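Side-chain contacts in short-chain type dehydrogenase/reductase (Mycobacterium ulcerans, PDB 3SVT), which probably acts as an NAD-dependent oxidoreductase of the short-chain dehydrogenase/reductase family, with a substrate that is not established: residues A29-V32 with S37-I40; T70-E75 with V95-G100; G90-V95 with K132-E137; L177-L182 with F244-V249; A231-F236 with Q248-D253. All blocks are in the same frame, centred on the assembly; numbering follows the deposited sequence.

Contact 1. Residues A29-V32 with S37-I40; sequences AGLV and SVMI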
# COMPACT_ATOMS: atom_id res chain seq x y z
N ALA B 29 11.09 -30.39 0.10
CA ALA B 29 11.07 -31.37 -0.97
C ALA B 29 11.72 -30.79 -2.22
O ALA B 29 12.61 -31.40 -2.82
CB ALA B 29 9.65 -31.81 -1.29
N GLY B 30 11.24 -29.61 -2.62
CA GLY B 30 11.78 -28.90 -3.76
C GLY B 30 13.28 -28.71 -3.74
O GLY B 30 13.98 -28.96 -4.72
N LEU B 31 13.78 -28.24 -2.61
CA LEU B 31 15.22 -27.95 -2.46
C LEU B 31 16.09 -29.20 -2.51
O LEU B 31 17.13 -29.25 -3.20
CB LEU B 31 15.48 -27.20 -1.15
CG LEU B 31 14.98 -25.74 -1.13
CD1 LEU B 31 15.02 -25.14 0.28
CD2 LEU B 31 15.77 -24.88 -2.08
N VAL B 32 15.67 -30.22 -1.76
CA VAL B 32 16.43 -31.48 -1.75
C VAL B 32 16.46 -32.06 -3.17
O VAL B 32 17.53 -32.49 -3.64
CB VAL B 32 15.87 -32.52 -0.76
CG1 VAL B 32 16.62 -33.84 -0.91
CG2 VAL B 32 16.00 -32.00 0.69
N SER B 37 21.18 -29.21 0.42
CA SER B 37 21.11 -29.69 1.80
C SER B 37 20.11 -28.87 2.59
O SER B 37 20.18 -27.64 2.64
CB SER B 37 22.49 -29.62 2.46
OG SER B 37 23.35 -30.57 1.89
N VAL B 38 19.16 -29.56 3.21
CA VAL B 38 18.14 -28.92 3.98
C VAL B 38 18.12 -29.48 5.41
O VAL B 38 18.24 -30.69 5.60
CB VAL B 38 16.77 -29.13 3.35
CG1 VAL B 38 15.68 -28.40 4.17
CG2 VAL B 38 16.77 -28.63 1.89
N MET B 39 17.98 -28.60 6.39
CA MET B 39 17.54 -28.96 7.73
C MET B 39 16.12 -28.44 7.91
O MET B 39 15.86 -27.22 7.76
CB MET B 39 18.44 -28.37 8.81
CG MET B 39 18.16 -28.94 10.20
SD MET B 39 19.13 -28.19 11.52
CE MET B 39 20.67 -29.08 11.31
N ILE B 40 15.20 -29.35 8.20
CA ILE B 40 13.84 -29.01 8.59
C ILE B 40 13.71 -29.01 10.12
O ILE B 40 14.15 -29.93 10.79
CB ILE B 40 12.77 -29.96 8.01
CG1 ILE B 40 13.09 -31.45 8.32
CG2 ILE B 40 12.64 -29.73 6.50
CD1 ILE B 40 11.98 -32.42 7.87
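L31 and V32, in the last turn of helix 22-33, face V38 of strand 37-42, and the backbones separate from the short connection, V32 CA lying 6.1 Å from S37 CA. No hydrogen bond joins the segments; the contact is wholly apolar and buried. A single methyl of V38 does nearly all the touching. With CG1 anti to the backbone N (chi1 -179°), the other branch, CG2, is turned to the helix, where it settles in the angle between two consecutive helical residues. V38 CG2 meets L31 CB at 3.6 Å; L31 offers its CB here, not its branched end. About a right angle away, V32 CG2 lies 3.7 Å from V38 CG2, methyl against methyl, and the two valines cross at a slant. V32 CG2 also lies 4.0 Å from V38 CB, so it rests partly on the branch point. Strand 13-17 completes the surroundings: L31 also touches Y14, and V38 touches V16 on that neighbouring parallel strand. Strand 13-17, helix 22-33 and strand 37-42 form a beta-alpha-beta unit, the opening one of the Rossmann fold on which short-chain dehydrogenases bind their dinucleotide.

Contact 2. Residues T70-E75 with V95-G100; sequences TDITNE and VVHCAG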
# COMPACT_ATOMS: atom_id res chain seq x y z
N THR B 70 12.43 -28.47 17.38
CA THR B 70 12.68 -27.09 17.80
C THR B 70 11.33 -26.44 18.09
O THR B 70 10.44 -26.44 17.24
CB THR B 70 13.34 -26.30 16.67
OG1 THR B 70 14.63 -26.84 16.34
CG2 THR B 70 13.49 -24.83 17.04
N ASP B 71 11.16 -25.90 19.29
CA ASP B 71 10.02 -25.06 19.59
C ASP B 71 10.49 -23.63 19.42
O ASP B 71 11.21 -23.09 20.28
CB ASP B 71 9.49 -25.30 21.01
CG ASP B 71 8.39 -24.31 21.40
OD1 ASP B 71 8.19 -23.28 20.74
OD2 ASP B 71 7.71 -24.57 22.40
N ILE B 72 10.08 -23.01 18.32
CA ILE B 72 10.59 -21.70 17.94
C ILE B 72 10.14 -20.57 18.86
O ILE B 72 10.58 -19.45 18.67
CB ILE B 72 10.23 -21.29 16.44
CG1 ILE B 72 8.73 -21.13 16.27
CG2 ILE B 72 10.78 -22.29 15.41
CD1 ILE B 72 8.38 -20.19 15.10
N THR B 73 9.26 -20.84 19.83
CA THR B 73 8.95 -19.86 20.88
C THR B 73 10.04 -19.81 21.97
O THR B 73 10.03 -18.93 22.83
CB THR B 73 7.55 -20.06 21.52
OG1 THR B 73 7.50 -21.28 22.30
CG2 THR B 73 6.46 -20.08 20.44
N ASN B 74 10.99 -20.74 21.90
CA ASN B 74 12.16 -20.72 22.78
C ASN B 74 13.39 -20.35 21.95
O ASN B 74 13.79 -21.10 21.07
CB ASN B 74 12.37 -22.09 23.44
CG ASN B 74 11.20 -22.51 24.32
OD1 ASN B 74 10.42 -21.68 24.82
ND2 ASN B 74 11.08 -23.83 24.55
N GLU B 75 13.97 -19.19 22.22
CA GLU B 75 15.05 -18.66 21.37
C GLU B 75 16.31 -19.52 21.40
O GLU B 75 17.04 -19.61 20.42
CB GLU B 75 15.40 -17.23 21.79
CG GLU B 75 16.50 -16.57 20.95
CD GLU B 75 16.83 -15.14 21.37
OE1 GLU B 75 16.28 -14.64 22.39
OE2 GLU B 75 17.66 -14.53 20.68
N VAL B 95 17.02 -19.37 4.20
CA VAL B 95 16.01 -19.82 5.13
C VAL B 95 14.68 -19.60 4.49
O VAL B 95 14.46 -18.59 3.84
CB VAL B 95 16.04 -18.96 6.47
CG1 VAL B 95 14.90 -19.36 7.39
CG2 VAL B 95 17.35 -19.12 7.18
N VAL B 96 13.78 -20.56 4.70
CA VAL B 96 12.37 -20.38 4.43
C VAL B 96 11.61 -20.67 5.71
O VAL B 96 11.64 -21.80 6.25
CB VAL B 96 11.88 -21.30 3.31
CG1 VAL B 96 10.43 -20.89 2.91
CG2 VAL B 96 12.81 -21.23 2.08
N HIS B 97 10.94 -19.63 6.21
CA HIS B 97 10.30 -19.68 7.51
C HIS B 97 8.79 -19.88 7.33
O HIS B 97 8.05 -18.95 7.01
CB HIS B 97 10.67 -18.44 8.36
CG HIS B 97 9.93 -18.33 9.66
ND1 HIS B 97 10.04 -19.27 10.67
CD2 HIS B 97 9.04 -17.41 10.10
CE1 HIS B 97 9.26 -18.92 11.67
NE2 HIS B 97 8.65 -17.79 11.36
N CYS B 98 8.36 -21.13 7.50
CA CYS B 98 6.96 -21.51 7.36
C CYS B 98 6.26 -21.81 8.68
O CYS B 98 5.02 -21.98 8.69
CB CYS B 98 6.82 -22.74 6.48
SG CYS B 98 7.88 -22.72 5.06
N ALA B 99 7.04 -21.94 9.75
CA ALA B 99 6.49 -22.22 11.07
C ALA B 99 5.68 -21.03 11.54
O ALA B 99 6.11 -19.89 11.41
CB ALA B 99 7.60 -22.53 12.06
N GLY B 100 4.50 -21.32 12.08
CA GLY B 100 3.56 -20.29 12.49
C GLY B 100 2.17 -20.85 12.49
O GLY B 100 1.89 -21.84 11.81
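This is a small, mostly apolar contact between the loop after strand 64-69 and the C-terminal end of strand 94-97 with the loop that follows: I72 reaches H97 and A99. The backbones stay well apart, I72 CA to A99 CA being 8.0 Å, and one methyl bridges the gap. I72 CG1 sits between the backbone N and the carbonyl carbon (chi1 65°), and the extended tip beyond it carries CD1 across. That methyl, I72 CD1, arrives at the edge of the H97 imidazole, in the ring plane, 3.8 Å from H97 CE1, and it also lies 3.9 Å from A99 CB. CE1 is the carbon between the two ring nitrogens, and both nitrogens are engaged, ND1 with T17 OG1 and NE2 with T127 OG1, which fixes the rotation of the ring and leaves its carbon corner to meet the isoleucine.

The shape of the I72 loop is set from within. D71 OD1 takes a 2.8 Å bond from T73 N, an Asx turn, and a 2.6 Å bond from T73 OG1; both donors approach from one face of the carboxylate. A type I turn from D71 to N74 is closed by N74 N to D71 O. H97-G100 occupies the place of the family's NNAG motif, and the D71 loop probably borders the adenine pocket, as in classical relatives. I72 also packs on L122 of helix 113-140 and T78 of helix 75-89, while H97 touches F146 of strand 144-149.

Contact 3. Residues G90-V95 with K132-E137; sequences GRLHGV and KHAARE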
# COMPACT_ATOMS: atom_id res chain seq x y z
N GLY B 90 29.43 -25.41 6.89
CA GLY B 90 30.18 -24.17 7.15
C GLY B 90 29.47 -22.89 6.76
O GLY B 90 29.89 -21.81 7.19
N ARG B 91 28.42 -22.99 5.96
CA ARG B 91 27.70 -21.81 5.48
C ARG B 91 26.22 -22.07 5.39
O ARG B 91 25.82 -23.16 5.06
CB ARG B 91 28.23 -21.39 4.11
CG ARG B 91 27.99 -19.91 3.82
CD ARG B 91 28.58 -19.47 2.48
NE ARG B 91 27.84 -18.34 1.90
CZ ARG B 91 28.13 -17.75 0.74
NH1 ARG B 91 29.19 -18.13 0.03
NH2 ARG B 91 27.38 -16.74 0.31
N LEU B 92 25.41 -21.05 5.69
CA LEU B 92 23.95 -21.14 5.58
C LEU B 92 23.54 -20.21 4.45
O LEU B 92 23.70 -18.99 4.56
CB LEU B 92 23.24 -20.77 6.89
CG LEU B 92 21.70 -20.69 6.85
CD1 LEU B 92 21.08 -22.06 6.63
CD2 LEU B 92 21.16 -20.08 8.13
N HIS B 93 23.03 -20.79 3.37
CA HIS B 93 22.70 -20.04 2.16
C HIS B 93 21.33 -19.39 2.24
O HIS B 93 21.06 -18.41 1.55
CB HIS B 93 22.80 -20.95 0.94
CG HIS B 93 24.20 -21.34 0.62
ND1 HIS B 93 24.81 -22.44 1.19
CD2 HIS B 93 25.14 -20.73 -0.14
CE1 HIS B 93 26.06 -22.51 0.75
NE2 HIS B 93 26.28 -21.49 -0.05
N GLY B 94 20.44 -19.93 3.04
CA GLY B 94 19.12 -19.32 3.10
C GLY B 94 18.19 -19.98 4.07
O GLY B 94 18.51 -21.02 4.65
N VAL B 95 17.02 -19.37 4.20
CA VAL B 95 16.01 -19.82 5.13
C VAL B 95 14.68 -19.60 4.49
O VAL B 95 14.46 -18.59 3.84
CB VAL B 95 16.04 -18.96 6.47
CG1 VAL B 95 14.90 -19.36 7.39
CG2 VAL B 95 17.35 -19.12 7.18
N LYS B 132 16.88 -13.25 13.52
CA LYS B 132 18.02 -12.75 14.28
C LYS B 132 19.21 -13.67 14.09
O LYS B 132 20.28 -13.24 13.68
CB LYS B 132 17.64 -12.68 15.76
CG LYS B 132 18.71 -12.14 16.74
CD LYS B 132 18.12 -12.04 18.13
CE LYS B 132 19.15 -11.81 19.22
NZ LYS B 132 18.51 -11.92 20.59
N HIS B 133 19.01 -14.95 14.39
CA HIS B 133 20.13 -15.88 14.42
C HIS B 133 20.55 -16.36 13.05
O HIS B 133 21.76 -16.52 12.77
CB HIS B 133 19.83 -17.02 15.40
CG HIS B 133 19.76 -16.57 16.83
ND1 HIS B 133 20.89 -16.38 17.59
CD2 HIS B 133 18.71 -16.20 17.60
CE1 HIS B 133 20.54 -15.94 18.79
NE2 HIS B 133 19.22 -15.82 18.82
N ALA B 134 19.58 -16.59 12.17
CA ALA B 134 19.92 -16.99 10.80
C ALA B 134 20.70 -15.87 10.09
O ALA B 134 21.70 -16.13 9.39
CB ALA B 134 18.64 -17.31 10.04
N ALA B 135 20.22 -14.64 10.29
CA ALA B 135 20.85 -13.45 9.75
C ALA B 135 22.31 -13.34 10.17
O ALA B 135 23.16 -12.99 9.35
CB ALA B 135 20.09 -12.20 10.16
N ARG B 136 22.61 -13.60 11.44
CA ARG B 136 24.01 -13.51 11.90
C ARG B 136 24.93 -14.36 11.00
O ARG B 136 25.97 -13.89 10.57
CB ARG B 136 24.15 -13.98 13.34
CG ARG B 136 23.54 -13.05 14.38
CD ARG B 136 23.64 -13.70 15.79
NE ARG B 136 23.18 -12.80 16.84
CZ ARG B 136 23.25 -13.04 18.15
NH1 ARG B 136 23.75 -14.17 18.63
NH2 ARG B 136 22.80 -12.13 18.99
N GLU B 137 24.54 -15.61 10.73
CA GLU B 137 25.40 -16.50 9.95
C GLU B 137 25.43 -16.13 8.49
O GLU B 137 26.49 -16.20 7.86
CB GLU B 137 24.98 -17.96 10.09
CG GLU B 137 24.95 -18.49 11.53
CD GLU B 137 26.28 -18.36 12.24
OE1 GLU B 137 27.32 -18.36 11.56
OE2 GLU B 137 26.26 -18.25 13.47
O HOH W 1 26.94 -18.69 6.80
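A134 of helix 113-140 packs on L92, just before strand 94-97, and on V95 within it; a helix thus covers one face of the central parallel sheet of the Rossmann fold. The apolar part of the contact gathers round A134. Its CB meets V95 CG2 at 3.6 Å, the tightest approach between the segments. V95 holds CG1 anti to the backbone N (chi1 175°), and its other methyl is the one set against the helix. L92 reaches the same residue more loosely: CD2 lies 4.2 Å from A134 CB and equally far from A134 O, so the leucine tip lies over both the methyl and the carbonyl. L92 continues the apolar layer onto L15 of strand 13-17 and V85 of helix 75-89.

Charged side chains of the helix face other partners. K132 makes a salt bridge with E75 and also bonds V111 O of a second subunit, R136 bonds T109 O of that subunit, and E137 pairs with R140.

The polar link between the segments is made by water. L92 CA and E137 CA stand 6.5 Å apart, and in this gap water 1 accepts from L92 N at 3.0 Å and donates to E137 O at 2.7 Å.

Contact 4. Residues L177-L182 with F244-V249; sequences LAADEL and FVTGQV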
# COMPACT_ATOMS: atom_id res chain seq x y z
N LEU B 177 11.95 -4.41 7.27
CA LEU B 177 12.96 -3.80 8.14
C LEU B 177 14.32 -4.49 7.99
O LEU B 177 15.35 -3.83 7.78
CB LEU B 177 12.50 -3.87 9.58
CG LEU B 177 13.39 -3.35 10.71
CD1 LEU B 177 13.77 -1.89 10.47
CD2 LEU B 177 12.67 -3.54 12.07
N ALA B 178 14.33 -5.83 8.10
CA ALA B 178 15.54 -6.61 7.96
C ALA B 178 16.22 -6.46 6.58
O ALA B 178 17.47 -6.35 6.48
CB ALA B 178 15.26 -8.09 8.28
N ALA B 179 15.42 -6.47 5.52
CA ALA B 179 15.92 -6.21 4.17
C ALA B 179 16.68 -4.86 4.16
O ALA B 179 17.76 -4.76 3.60
CB ALA B 179 14.75 -6.17 3.15
N ASP B 180 16.10 -3.85 4.79
CA ASP B 180 16.70 -2.49 4.82
C ASP B 180 18.05 -2.54 5.56
O ASP B 180 19.05 -2.01 5.08
CB ASP B 180 15.74 -1.53 5.51
CG ASP B 180 16.00 -0.04 5.16
OD1 ASP B 180 17.04 0.32 4.58
OD2 ASP B 180 15.09 0.79 5.48
N GLU B 181 18.06 -3.20 6.72
CA GLU B 181 19.25 -3.31 7.57
C GLU B 181 20.37 -4.17 7.00
O GLU B 181 21.54 -3.88 7.24
CB GLU B 181 18.90 -3.86 8.96
CG GLU B 181 18.48 -2.77 9.91
CD GLU B 181 18.11 -3.30 11.30
OE1 GLU B 181 18.75 -4.25 11.76
OE2 GLU B 181 17.16 -2.76 11.91
N LEU B 182 20.00 -5.23 6.30
CA LEU B 182 20.92 -6.29 5.96
C LEU B 182 21.32 -6.27 4.50
O LEU B 182 22.16 -7.08 4.10
CB LEU B 182 20.30 -7.64 6.32
CG LEU B 182 19.93 -7.85 7.80
CD1 LEU B 182 19.21 -9.21 7.95
CD2 LEU B 182 21.15 -7.71 8.73
N PHE B 244 18.66 -9.35 -7.07
CA PHE B 244 18.39 -7.94 -6.88
C PHE B 244 17.00 -7.71 -6.30
O PHE B 244 16.50 -6.57 -6.31
CB PHE B 244 18.51 -7.20 -8.22
CG PHE B 244 18.81 -5.76 -8.09
CD1 PHE B 244 19.96 -5.34 -7.41
CD2 PHE B 244 17.99 -4.80 -8.69
CE1 PHE B 244 20.26 -4.00 -7.29
CE2 PHE B 244 18.30 -3.47 -8.57
CZ PHE B 244 19.43 -3.06 -7.87
N VAL B 245 16.40 -8.76 -5.74
CA VAL B 245 15.01 -8.65 -5.23
C VAL B 245 15.10 -8.74 -3.72
O VAL B 245 15.47 -9.78 -3.16
CB VAL B 245 14.10 -9.78 -5.79
CG1 VAL B 245 12.64 -9.69 -5.23
CG2 VAL B 245 14.09 -9.74 -7.32
N THR B 246 14.82 -7.64 -3.05
CA THR B 246 14.74 -7.67 -1.60
C THR B 246 13.70 -6.68 -1.13
O THR B 246 13.38 -5.69 -1.83
CB THR B 246 16.09 -7.38 -0.95
OG1 THR B 246 16.04 -7.75 0.44
CG2 THR B 246 16.45 -5.87 -1.10
N GLY B 247 13.16 -6.97 0.04
CA GLY B 247 12.17 -6.12 0.71
C GLY B 247 10.77 -6.23 0.16
O GLY B 247 9.93 -5.37 0.44
N GLN B 248 10.52 -7.26 -0.66
CA GLN B 248 9.24 -7.42 -1.35
C GLN B 248 8.29 -8.25 -0.53
O GLN B 248 8.73 -9.08 0.30
CB GLN B 248 9.47 -8.05 -2.73
CG GLN B 248 10.39 -7.22 -3.63
CD GLN B 248 9.90 -5.80 -3.71
OE1 GLN B 248 8.77 -5.55 -4.14
NE2 GLN B 248 10.71 -4.85 -3.23
N VAL B 249 6.99 -8.02 -0.74
CA VAL B 249 5.91 -8.75 -0.08
C VAL B 249 4.94 -9.20 -1.18
O VAL B 249 4.22 -8.40 -1.72
CB VAL B 249 5.18 -7.90 0.97
CG1 VAL B 249 3.97 -8.66 1.53
CG2 VAL B 249 6.12 -7.50 2.09
O HOH W 2 18.10 -6.76 1.68
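A179, near the end of helix 163-182, stands directly against T246 and G247 of the loop before strand 249-252, and the backbones come as near as 5.1 Å from A179 CA to G247 CA. An alanine methyl meets a glycine here: A179 CB lies 3.6 Å from G247 CA, where the chain turns through a positive phi (78°), and also 3.4 Å from T246 OG1.

T246 holds OG1 anti to its backbone N (chi1 -165°), which turns the hydroxyl to the helix. There it donates to water 2, 2.6 Å from T246 OG1, and the water in turn donates to A179 O at 2.8 Å; OG1 also accepts from V189 N of strand 187-198. These partners satisfy a buried hydroxyl and tie loop, helix and strand together. Within the loop, Q248 NE2 folds back on T246 O at 3.1 Å in a nearly straight bond (170°), in the plane of its own amide but well above that of the carbonyl.

A179 also packs on L258 of a third subunit, and D180 forms a salt bridge with R259 there. Helix 163-182 further meets a second subunit through E181, an arrangement characteristic of tetrameric short-chain dehydrogenases, in which this long helix lines a subunit interface.

Contact 5. Residues A231-F236 with Q248-D253; sequences ANMAMF and QVINVD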
# COMPACT_ATOMS: atom_id res chain seq x y z
N ALA B 231 6.09 -23.18 -2.99
CA ALA B 231 7.46 -23.71 -3.05
C ALA B 231 8.23 -23.10 -4.22
O ALA B 231 9.38 -22.75 -4.08
CB ALA B 231 7.45 -25.25 -3.15
N ASN B 232 7.56 -22.98 -5.36
CA ASN B 232 8.16 -22.40 -6.57
C ASN B 232 8.62 -20.93 -6.34
O ASN B 232 9.72 -20.53 -6.73
CB ASN B 232 7.15 -22.41 -7.72
CG ASN B 232 6.89 -23.80 -8.32
OD1 ASN B 232 7.72 -24.70 -8.26
ND2 ASN B 232 5.71 -23.95 -8.94
N MET B 233 7.75 -20.13 -5.71
CA MET B 233 8.08 -18.73 -5.39
C MET B 233 9.23 -18.66 -4.39
O MET B 233 10.10 -17.80 -4.53
CB MET B 233 6.87 -17.99 -4.81
CG MET B 233 7.14 -16.52 -4.48
SD MET B 233 7.44 -15.48 -5.92
CE MET B 233 5.74 -15.31 -6.49
N ALA B 234 9.20 -19.53 -3.38
CA ALA B 234 10.26 -19.51 -2.39
C ALA B 234 11.59 -19.84 -3.03
O ALA B 234 12.58 -19.17 -2.79
CB ALA B 234 9.95 -20.45 -1.22
N MET B 235 11.60 -20.89 -3.85
CA MET B 235 12.83 -21.31 -4.50
C MET B 235 13.35 -20.23 -5.45
O MET B 235 14.55 -19.94 -5.49
CB MET B 235 12.64 -22.66 -5.23
CG MET B 235 12.41 -23.84 -4.28
SD MET B 235 12.09 -25.43 -5.08
CE MET B 235 13.61 -25.61 -5.96
N PHE B 236 12.45 -19.62 -6.20
CA PHE B 236 12.86 -18.48 -7.03
C PHE B 236 13.49 -17.38 -6.18
O PHE B 236 14.57 -16.90 -6.50
CB PHE B 236 11.70 -17.92 -7.83
CG PHE B 236 12.04 -16.64 -8.56
CD1 PHE B 236 12.89 -16.66 -9.64
CD2 PHE B 236 11.54 -15.42 -8.13
CE1 PHE B 236 13.24 -15.50 -10.29
CE2 PHE B 236 11.89 -14.26 -8.80
CZ PHE B 236 12.75 -14.32 -9.87
N GLN B 248 10.52 -7.26 -0.66
CA GLN B 248 9.24 -7.42 -1.35
C GLN B 248 8.29 -8.25 -0.53
O GLN B 248 8.73 -9.08 0.30
CB GLN B 248 9.47 -8.05 -2.73
CG GLN B 248 10.39 -7.22 -3.63
CD GLN B 248 9.90 -5.80 -3.71
OE1 GLN B 248 8.77 -5.55 -4.14
NE2 GLN B 248 10.71 -4.85 -3.23
N VAL B 249 6.99 -8.02 -0.74
CA VAL B 249 5.91 -8.75 -0.08
C VAL B 249 4.94 -9.20 -1.18
O VAL B 249 4.22 -8.40 -1.72
CB VAL B 249 5.18 -7.90 0.97
CG1 VAL B 249 3.97 -8.66 1.53
CG2 VAL B 249 6.12 -7.50 2.09
N ILE B 250 4.96 -10.49 -1.52
CA ILE B 250 4.41 -10.99 -2.79
C ILE B 250 3.31 -12.03 -2.54
O ILE B 250 3.55 -13.04 -1.85
CB ILE B 250 5.55 -11.67 -3.62
CG1 ILE B 250 6.67 -10.68 -3.93
CG2 ILE B 250 5.01 -12.24 -4.94
CD1 ILE B 250 7.98 -11.30 -4.58
N ASN B 251 2.10 -11.79 -3.07
CA ASN B 251 1.02 -12.73 -2.90
C ASN B 251 1.06 -13.83 -3.95
O ASN B 251 1.26 -13.54 -5.12
CB ASN B 251 -0.38 -12.05 -2.93
CG ASN B 251 -0.71 -11.33 -1.64
OD1 ASN B 251 0.12 -10.65 -1.08
ND2 ASN B 251 -1.96 -11.47 -1.17
N VAL B 252 0.88 -15.07 -3.49
CA VAL B 252 0.69 -16.27 -4.33
C VAL B 252 -0.71 -16.76 -3.98
O VAL B 252 -0.89 -17.64 -3.09
CB VAL B 252 1.73 -17.35 -4.05
CG1 VAL B 252 1.43 -18.63 -4.84
CG2 VAL B 252 3.15 -16.82 -4.39
N ASP B 253 -1.70 -16.17 -4.63
CA ASP B 253 -3.10 -16.26 -4.14
C ASP B 253 -4.17 -16.31 -5.22
O ASP B 253 -5.37 -16.18 -4.92
CB ASP B 253 -3.35 -15.10 -3.19
CG ASP B 253 -3.42 -13.75 -3.88
OD1 ASP B 253 -3.28 -13.67 -5.13
OD2 ASP B 253 -3.63 -12.76 -3.14
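M233 curls its side chain over two alternate residues of strand 249-252, I250 and V252, whose CB atoms both point to helix 227-238. The chain leaves the helix with CG anti to the backbone N (chi1 -179°), then bends at chi2 and chi3, which brings CE round to the strand. The terminal methyl therefore lands between the two neighbours: M233 CE is 3.5 Å from I250 CG2 and 3.7 Å from V252 CG2. The methionine lies slantwise over the isoleucine, whose CG2 also sits 4.2 Å from M233 SD. Against V252 it slides by in the opposite direction, so the valine methyl CG2 meets the inner part of the chain too, 3.9 Å from M233 CB.

Helix 227-238 here covers the strand at one end of the Rossmann-type parallel sheet, and M233 extends the packing to I192 on adjacent strand 187-198. The same layer is a subunit boundary: F236 stacks on F236 of a third subunit, and I250 packs on I250 of that copy.

N251 turns from the helix to the other face of the strand. Its ND2 gives a 2.9 Å bond to D253 OD2, in the plane of the N251 amide but from above the carboxylate plane (45° out), and ND2 also bonds S155 OG.

How the contacts relate
Contacts 1, 2, 3 and 5 all reach the same parallel sheet. Contacts 2 and 3 share V95 on strand 94-97, with centres 14 Å apart, and E75 OE2 also lies 2.7 Å from H133 NE2, a probable hydrogen bond. Contact 4 adjoins contact 3 on the helical layer, A135 CB to L182 CD1 being 3.8 Å, and both touch the second subunit. Contacts 4 and 5 share Q248 and V249 and both face the third. Contact 5 brushes contact 1 through M235 CE, 3.6 Å from G30 O. Contact 2, at the C-terminal strand ends, probably borders the cofactor site, as in relatives; contact 4 lies about 20 Å from it between centres.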